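PDB 5WLH: LbaCas13a H328A (C2c2) from Lachnospiraceae bacterium NK4A179, which binds CRISPR RNA as a Cas13a effector and, guided by it, cleaves target RNA, probably also processing the precursor crRNA. Local coordinates for residues 450-462 and 475-489. Residues are numbered along the deposited sequence; the frame is centred on the assembly and turned at random.
With nucleotides of chain B.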
loop_
_atom_site.group_PDB
_atom_site.type_symbol
_atom_site.label_atom_id
_atom_site.label_comp_id
_atom_site.label_asym_id
_atom_site.label_seq_id
_atom_site.Cartn_x
_atom_site.Cartn_y
_atom_site.Cartn_z
ATOM N N ALA A 450 -5.432 -10.290 15.568
ATOM C CA ALA A 450 -4.222 -9.835 16.249
ATOM C C ALA A 450 -3.641 -10.942 17.109
ATOM O O ALA A 450 -2.424 -11.112 17.170
ATOM C CB ALA A 450 -4.504 -8.603 17.097
ATOM N N MET A 451 -4.507 -11.713 17.771
ATOM C CA MET A 451 -4.037 -12.883 18.521
ATOM C C MET A 451 -3.371 -13.899 17.599
ATOM O O MET A 451 -2.289 -14.414 17.909
ATOM C CB MET A 451 -5.211 -13.519 19.274
ATOM C CG MET A 451 -5.732 -12.653 20.397
ATOM S SD MET A 451 -7.188 -13.428 21.142
ATOM C CE MET A 451 -6.439 -14.964 21.762
ATOM N N GLY A 452 -4.009 -14.212 16.463
ATOM C CA GLY A 452 -3.425 -15.171 15.542
ATOM C C GLY A 452 -2.100 -14.709 14.981
ATOM O O GLY A 452 -1.195 -15.518 14.769
ATOM N N LYS A 453 -1.964 -13.403 14.746
ATOM C CA LYS A 453 -0.690 -12.853 14.299
ATOM C C LYS A 453 0.413 -13.134 15.309
ATOM O O LYS A 453 1.524 -13.540 14.945
ATOM C CB LYS A 453 -0.824 -11.345 14.088
ATOM C CG LYS A 453 0.503 -10.668 13.786
ATOM C CD LYS A 453 0.278 -9.204 13.486
ATOM C CE LYS A 453 1.556 -8.551 12.956
ATOM N NZ LYS A 453 1.261 -7.138 12.567
ATOM N N ALA A 454 0.137 -12.911 16.592
ATOM C CA ALA A 454 1.158 -13.232 17.594
ATOM C C ALA A 454 1.419 -14.739 17.680
ATOM O O ALA A 454 2.578 -15.172 17.767
ATOM C CB ALA A 454 0.750 -12.666 18.956
ATOM N N VAL A 455 0.366 -15.552 17.652
ATOM C CA VAL A 455 0.547 -17.004 17.760
ATOM C C VAL A 455 1.321 -17.530 16.560
ATOM O O VAL A 455 2.269 -18.309 16.700
ATOM C CB VAL A 455 -0.816 -17.706 17.895
ATOM C CG1 VAL A 455 -0.660 -19.227 17.729
ATOM C CG2 VAL A 455 -1.447 -17.368 19.221
ATOM N N TYR A 456 0.926 -17.110 15.352
ATOM C CA TYR A 456 1.585 -17.597 14.148
ATOM C C TYR A 456 3.068 -17.256 14.138
ATOM O O TYR A 456 3.908 -18.079 13.743
ATOM C CB TYR A 456 0.941 -16.991 12.903
ATOM C CG TYR A 456 1.620 -17.442 11.628
ATOM C CD1 TYR A 456 1.465 -18.750 11.175
ATOM C CD2 TYR A 456 2.410 -16.579 10.881
ATOM C CE1 TYR A 456 2.068 -19.174 10.009
ATOM C CE2 TYR A 456 3.019 -17.002 9.706
ATOM C CZ TYR A 456 2.848 -18.310 9.288
ATOM O OH TYR A 456 3.435 -18.762 8.133
ATOM N N ASN A 457 3.406 -16.036 14.533
ATOM C CA ASN A 457 4.781 -15.606 14.385
ATOM C C ASN A 457 5.660 -16.093 15.524
ATOM O O ASN A 457 6.850 -16.353 15.308
ATOM C CB ASN A 457 4.828 -14.087 14.270
ATOM C CG ASN A 457 4.427 -13.630 12.886
ATOM O OD1 ASN A 457 5.216 -13.729 11.953
ATOM N ND2 ASN A 457 3.188 -13.202 12.730
ATOM N N TYR A 458 5.106 -16.244 16.714
ATOM C CA TYR A 458 5.922 -16.476 17.889
ATOM C C TYR A 458 5.595 -17.737 18.678
ATOM O O TYR A 458 6.327 -18.042 19.628
ATOM C CB TYR A 458 5.838 -15.267 18.829
ATOM C CG TYR A 458 6.225 -13.971 18.160
ATOM C CD1 TYR A 458 7.377 -13.887 17.380
ATOM C CD2 TYR A 458 5.440 -12.837 18.303
ATOM C CE1 TYR A 458 7.742 -12.707 16.763
ATOM C CE2 TYR A 458 5.800 -11.641 17.686
ATOM C CZ TYR A 458 6.936 -11.594 16.914
ATOM O OH TYR A 458 7.305 -10.427 16.304
ATOM N N ALA A 459 4.539 -18.473 18.337
ATOM C CA ALA A 459 4.189 -19.658 19.117
ATOM C C ALA A 459 3.977 -20.885 18.236
ATOM O O ALA A 459 3.256 -21.809 18.625
ATOM C CB ALA A 459 2.952 -19.403 19.983
ATOM N N MET A 460 4.616 -20.930 17.060
ATOM C CA MET A 460 4.476 -22.054 16.140
ATOM C C MET A 460 5.842 -22.506 15.639
ATOM O O MET A 460 5.975 -22.946 14.504
ATOM C CB MET A 460 3.565 -21.689 14.966
ATOM C CG MET A 460 2.158 -21.275 15.392
ATOM S SD MET A 460 1.172 -22.620 16.085
ATOM C CE MET A 460 0.867 -23.637 14.635
ATOM N N ASP A 461 6.868 -22.350 16.478
ATOM C CA ASP A 461 8.237 -22.731 16.127
ATOM C C ASP A 461 8.323 -24.118 15.481
ATOM O O ASP A 461 9.066 -24.325 14.516
ATOM C CB ASP A 461 9.075 -22.700 17.408
ATOM C CG ASP A 461 10.433 -22.105 17.215
ATOM O OD1 ASP A 461 11.161 -22.561 16.306
ATOM O OD2 ASP A 461 10.776 -21.193 18.005
ATOM N N GLU A 462 7.601 -25.091 16.015
ATOM C CA GLU A 462 7.809 -26.468 15.576
ATOM C C GLU A 462 7.118 -26.784 14.257
ATOM O O GLU A 462 7.122 -27.943 13.827
ATOM C CB GLU A 462 7.385 -27.427 16.695
ATOM C CG GLU A 462 7.924 -26.964 18.049
ATOM C CD GLU A 462 8.305 -28.084 19.005
ATOM O OE1 GLU A 462 9.289 -27.922 19.756
ATOM O OE2 GLU A 462 7.616 -29.119 19.024
ATOM N N LYS A 475 2.893 -22.950 21.800
ATOM C CA LYS A 475 3.682 -22.585 22.966
ATOM C C LYS A 475 4.608 -21.461 22.543
ATOM O O LYS A 475 5.231 -21.536 21.477
ATOM C CB LYS A 475 4.481 -23.771 23.519
ATOM C CG LYS A 475 5.479 -24.384 22.577
ATOM C CD LYS A 475 6.604 -25.069 23.371
ATOM C CE LYS A 475 7.001 -26.393 22.743
ATOM N NZ LYS A 475 7.194 -26.253 21.281
ATOM N N ILE A 476 4.677 -20.414 23.360
ATOM C CA ILE A 476 5.412 -19.220 22.961
ATOM C C ILE A 476 6.905 -19.513 22.961
ATOM O O ILE A 476 7.450 -20.033 23.949
ATOM C CB ILE A 476 5.072 -18.043 23.889
ATOM C CG1 ILE A 476 3.566 -17.775 23.844
ATOM C CG2 ILE A 476 5.916 -16.804 23.489
ATOM C CD1 ILE A 476 3.117 -16.610 24.701
ATOM N N SER A 477 7.561 -19.213 21.833
ATOM C CA SER A 477 9.006 -19.357 21.702
ATOM C C SER A 477 9.721 -18.603 22.811
ATOM O O SER A 477 9.258 -17.564 23.283
ATOM C CB SER A 477 9.480 -18.824 20.349
ATOM O OG SER A 477 9.418 -19.826 19.356
ATOM N N GLU A 478 10.897 -19.117 23.195
ATOM C CA GLU A 478 11.587 -18.616 24.383
ATOM C C GLU A 478 11.883 -17.123 24.292
ATOM O O GLU A 478 11.778 -16.405 25.294
ATOM C CB GLU A 478 12.886 -19.400 24.595
ATOM C CG GLU A 478 13.659 -19.017 25.850
ATOM C CD GLU A 478 14.638 -17.876 25.618
ATOM O OE1 GLU A 478 15.366 -17.910 24.602
ATOM O OE2 GLU A 478 14.677 -16.944 26.455
ATOM N N GLU A 479 12.270 -16.638 23.110
ATOM C CA GLU A 479 12.661 -15.237 22.978
ATOM C C GLU A 479 11.490 -14.277 23.157
ATOM O O GLU A 479 11.722 -13.083 23.367
ATOM C CB GLU A 479 13.319 -14.975 21.616
ATOM C CG GLU A 479 14.287 -16.046 21.143
ATOM C CD GLU A 479 13.607 -17.158 20.354
ATOM O OE1 GLU A 479 13.173 -18.155 20.975
ATOM O OE2 GLU A 479 13.512 -17.035 19.109
ATOM N N TYR A 480 10.250 -14.767 23.078
ATOM C CA TYR A 480 9.063 -13.920 23.138
ATOM C C TYR A 480 8.260 -14.098 24.414
ATOM O O TYR A 480 7.246 -13.422 24.586
ATOM C CB TYR A 480 8.188 -14.175 21.900
ATOM C CG TYR A 480 8.977 -13.851 20.663
ATOM C CD1 TYR A 480 9.207 -12.526 20.292
ATOM C CD2 TYR A 480 9.568 -14.856 19.912
ATOM C CE1 TYR A 480 9.961 -12.223 19.181
ATOM C CE2 TYR A 480 10.330 -14.564 18.799
ATOM C CZ TYR A 480 10.520 -13.242 18.438
ATOM O OH TYR A 480 11.271 -12.953 17.332
ATOM N N LEU A 481 8.695 -14.967 25.339
ATOM C CA LEU A 481 7.925 -15.139 26.563
ATOM C C LEU A 481 7.894 -13.858 27.370
ATOM O O LEU A 481 6.926 -13.603 28.092
ATOM C CB LEU A 481 8.504 -16.270 27.414
ATOM C CG LEU A 481 8.089 -17.682 27.012
ATOM C CD1 LEU A 481 8.936 -18.691 27.775
ATOM C CD2 LEU A 481 6.591 -17.907 27.257
ATOM N N SER A 482 8.935 -13.040 27.253
ATOM C CA SER A 482 8.996 -11.770 27.953
ATOM C C SER A 482 8.336 -10.639 27.181
ATOM O O SER A 482 8.403 -9.487 27.621
ATOM C CB SER A 482 10.451 -11.415 28.262
ATOM O OG SER A 482 10.934 -12.254 29.298
ATOM N N GLY A 483 7.719 -10.929 26.046
ATOM C CA GLY A 483 6.863 -9.970 25.377
ATOM C C GLY A 483 7.418 -9.529 24.032
ATOM O O GLY A 483 8.539 -9.851 23.638
ATOM N N ILE A 484 6.573 -8.774 23.338
ATOM C CA ILE A 484 6.779 -8.333 21.963
ATOM C C ILE A 484 7.112 -6.847 21.957
ATOM O O ILE A 484 6.451 -6.051 22.638
ATOM C CB ILE A 484 5.506 -8.589 21.127
ATOM C CG1 ILE A 484 5.150 -10.075 21.125
ATOM C CG2 ILE A 484 5.700 -8.053 19.702
ATOM C CD1 ILE A 484 3.708 -10.337 20.683
ATOM N N SER A 485 8.102 -6.467 21.158
ATOM C CA SER A 485 8.448 -5.067 20.971
ATOM C C SER A 485 7.859 -4.549 19.666
ATOM O O SER A 485 7.473 -5.313 18.779
ATOM C CB SER A 485 9.967 -4.880 20.951
ATOM O OG SER A 485 10.486 -5.311 19.689
ATOM N N SER A 486 7.823 -3.227 19.538
ATOM C CA SER A 486 7.377 -2.667 18.269
ATOM C C SER A 486 8.334 -3.038 17.140
ATOM O O SER A 486 7.898 -3.296 16.021
ATOM C CB SER A 486 7.200 -1.151 18.382
ATOM O OG SER A 486 8.377 -0.521 18.858
ATOM N N PHE A 487 9.641 -3.118 17.424
ATOM C CA PHE A 487 10.593 -3.519 16.394
ATOM C C PHE A 487 10.277 -4.919 15.877
ATOM O O PHE A 487 10.437 -5.193 14.680
ATOM C CB PHE A 487 12.022 -3.484 16.950
ATOM C CG PHE A 487 12.409 -2.153 17.507
ATOM C CD1 PHE A 487 12.768 -1.117 16.656
ATOM C CD2 PHE A 487 12.395 -1.928 18.866
ATOM C CE1 PHE A 487 13.118 0.140 17.156
ATOM C CE2 PHE A 487 12.742 -0.687 19.383
ATOM C CZ PHE A 487 13.125 0.347 18.525
ATOM N N ASP A 488 9.850 -5.822 16.777
ATOM C CA ASP A 488 9.459 -7.171 16.361
ATOM C C ASP A 488 8.395 -7.117 15.278
ATOM O O ASP A 488 8.438 -7.872 14.298
ATOM C CB ASP A 488 8.907 -7.971 17.555
ATOM C CG ASP A 488 9.967 -8.346 18.566
ATOM O OD1 ASP A 488 11.126 -8.530 18.175
ATOM O OD2 ASP A 488 9.621 -8.485 19.749
ATOM N N TYR A 489 7.394 -6.259 15.472
ATOM C CA TYR A 489 6.311 -6.177 14.497
ATOM C C TYR A 489 6.746 -5.457 13.232
ATOM O O TYR A 489 6.214 -5.734 12.150
ATOM C CB TYR A 489 5.103 -5.504 15.134
ATOM C CG TYR A 489 4.123 -6.504 15.737
ATOM C CD1 TYR A 489 4.565 -7.714 16.255
ATOM C CD2 TYR A 489 2.766 -6.223 15.785
ATOM C CE1 TYR A 489 3.658 -8.635 16.797
ATOM C CE2 TYR A 489 1.850 -7.123 16.331
ATOM C CZ TYR A 489 2.306 -8.323 16.831
ATOM O OH TYR A 489 1.397 -9.195 17.356
ATOM P P A B 26 3.662 0.465 10.463
ATOM O OP1 A B 26 2.973 -0.304 9.398
ATOM O OP2 A B 26 3.113 1.719 11.024
ATOM O "O5'" A B 26 3.914 -0.513 11.686
ATOM C "C5'" A B 26 4.258 -1.884 11.504
ATOM C "C4'" A B 26 3.827 -2.674 12.713
ATOM O "O4'" A B 26 4.654 -2.282 13.843
ATOM C "C3'" A B 26 2.388 -2.411 13.137
ATOM O "O3'" A B 26 1.873 -3.568 13.785
ATOM C "C2'" A B 26 2.553 -1.285 14.152
ATOM O "O2'" A B 26 1.479 -1.109 15.050
ATOM C "C1'" A B 26 3.853 -1.691 14.851
ATOM N N9 A B 26 4.574 -0.523 15.349
ATOM C C8 A B 26 5.493 0.227 14.661
ATOM N N7 A B 26 5.932 1.260 15.356
ATOM C C5 A B 26 5.258 1.159 16.554
ATOM C C6 A B 26 5.309 1.959 17.711
ATOM N N6 A B 26 6.097 3.044 17.781
ATOM N N1 A B 26 4.508 1.624 18.734
ATOM C C2 A B 26 3.726 0.534 18.628
ATOM N N3 A B 26 3.605 -0.293 17.590
ATOM C C4 A B 26 4.414 0.076 16.577
ATOM P P U B 27 0.309 -3.911 13.697
ATOM O OP1 U B 27 -0.453 -2.877 14.391
ATOM O OP2 U B 27 0.077 -5.322 14.107
ATOM O "O5'" U B 27 0.008 -3.793 12.147
ATOM C "C5'" U B 27 -1.253 -4.161 11.625
ATOM C "C4'" U B 27 -1.480 -3.406 10.348
ATOM O "O4'" U B 27 -1.828 -2.037 10.675
ATOM C "C3'" U B 27 -0.253 -3.317 9.420
ATOM O "O3'" U B 27 -0.674 -3.479 8.080
ATOM C "C2'" U B 27 0.182 -1.863 9.573
ATOM O "O2'" U B 27 0.892 -1.341 8.465
ATOM C "C1'" U B 27 -1.176 -1.206 9.756
ATOM N N1 U B 27 -1.181 0.194 10.196
ATOM C C2 U B 27 -2.254 0.964 9.757
ATOM O O2 U B 27 -3.179 0.493 9.123
ATOM N N3 U B 27 -2.221 2.293 10.122
ATOM C C4 U B 27 -1.225 2.902 10.855
ATOM O O4 U B 27 -1.313 4.113 11.105
ATOM C C5 U B 27 -0.143 2.040 11.237
ATOM C C6 U B 27 -0.145 0.748 10.899
HETATM O O HOH W 1 -1.048 -8.716 17.121
HETATM O O HOH W 2 3.480 -5.984 11.460
HETATM O O HOH W 3 9.397 -10.399 14.706
HETATM O O HOH W 4 6.778 -22.406 19.504
#
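With CG anti to the carbonyl carbon in both (chi1 -56° in Tyr458), Tyr458 and Tyr480 swing their rings into a face-to-face stack, centroids 3.8 Å apart and planes at 25°. CB of Asn457 lies over the other face of Tyr458, CE1 of Tyr489 meets its edge, and CG1 of Ile484 approaches CE2 of Tyr458 obliquely. A tyrosine suits this buried place: its flat ring can stack while its hydroxyl shares a water with Asp488 O. Cut back to an alanine, this position would probably leave Tyr480 without its stacking partner and open a gap beside Ile484 and Tyr489. Lys453, extended from a chi1 of 173°, makes a CH-pi contact through CE over the Tyr489 face, 3.9 Å from its centroid, while NZ makes an off-centre cation-pi contact with the same ring and donates to OP2 of U27 of chain B, 2.7 Å away. At the helix end Ser477 N donates almost straight to Tyr458 O (2.8 Å); farther on, Glu462 OE1 forms a salt bridge with Lys475 NZ, while Glu462 OE2 accepts from Glu472 N. The contact joins the C-terminal end of helix 429-458 to the start of helix 486-517, where Ser485 and Asp488 form a capping box, with Phe258 of strand 258-260 against Tyr458 and Ile484 and helix 1106-1145 packed on Val455 and Tyr456.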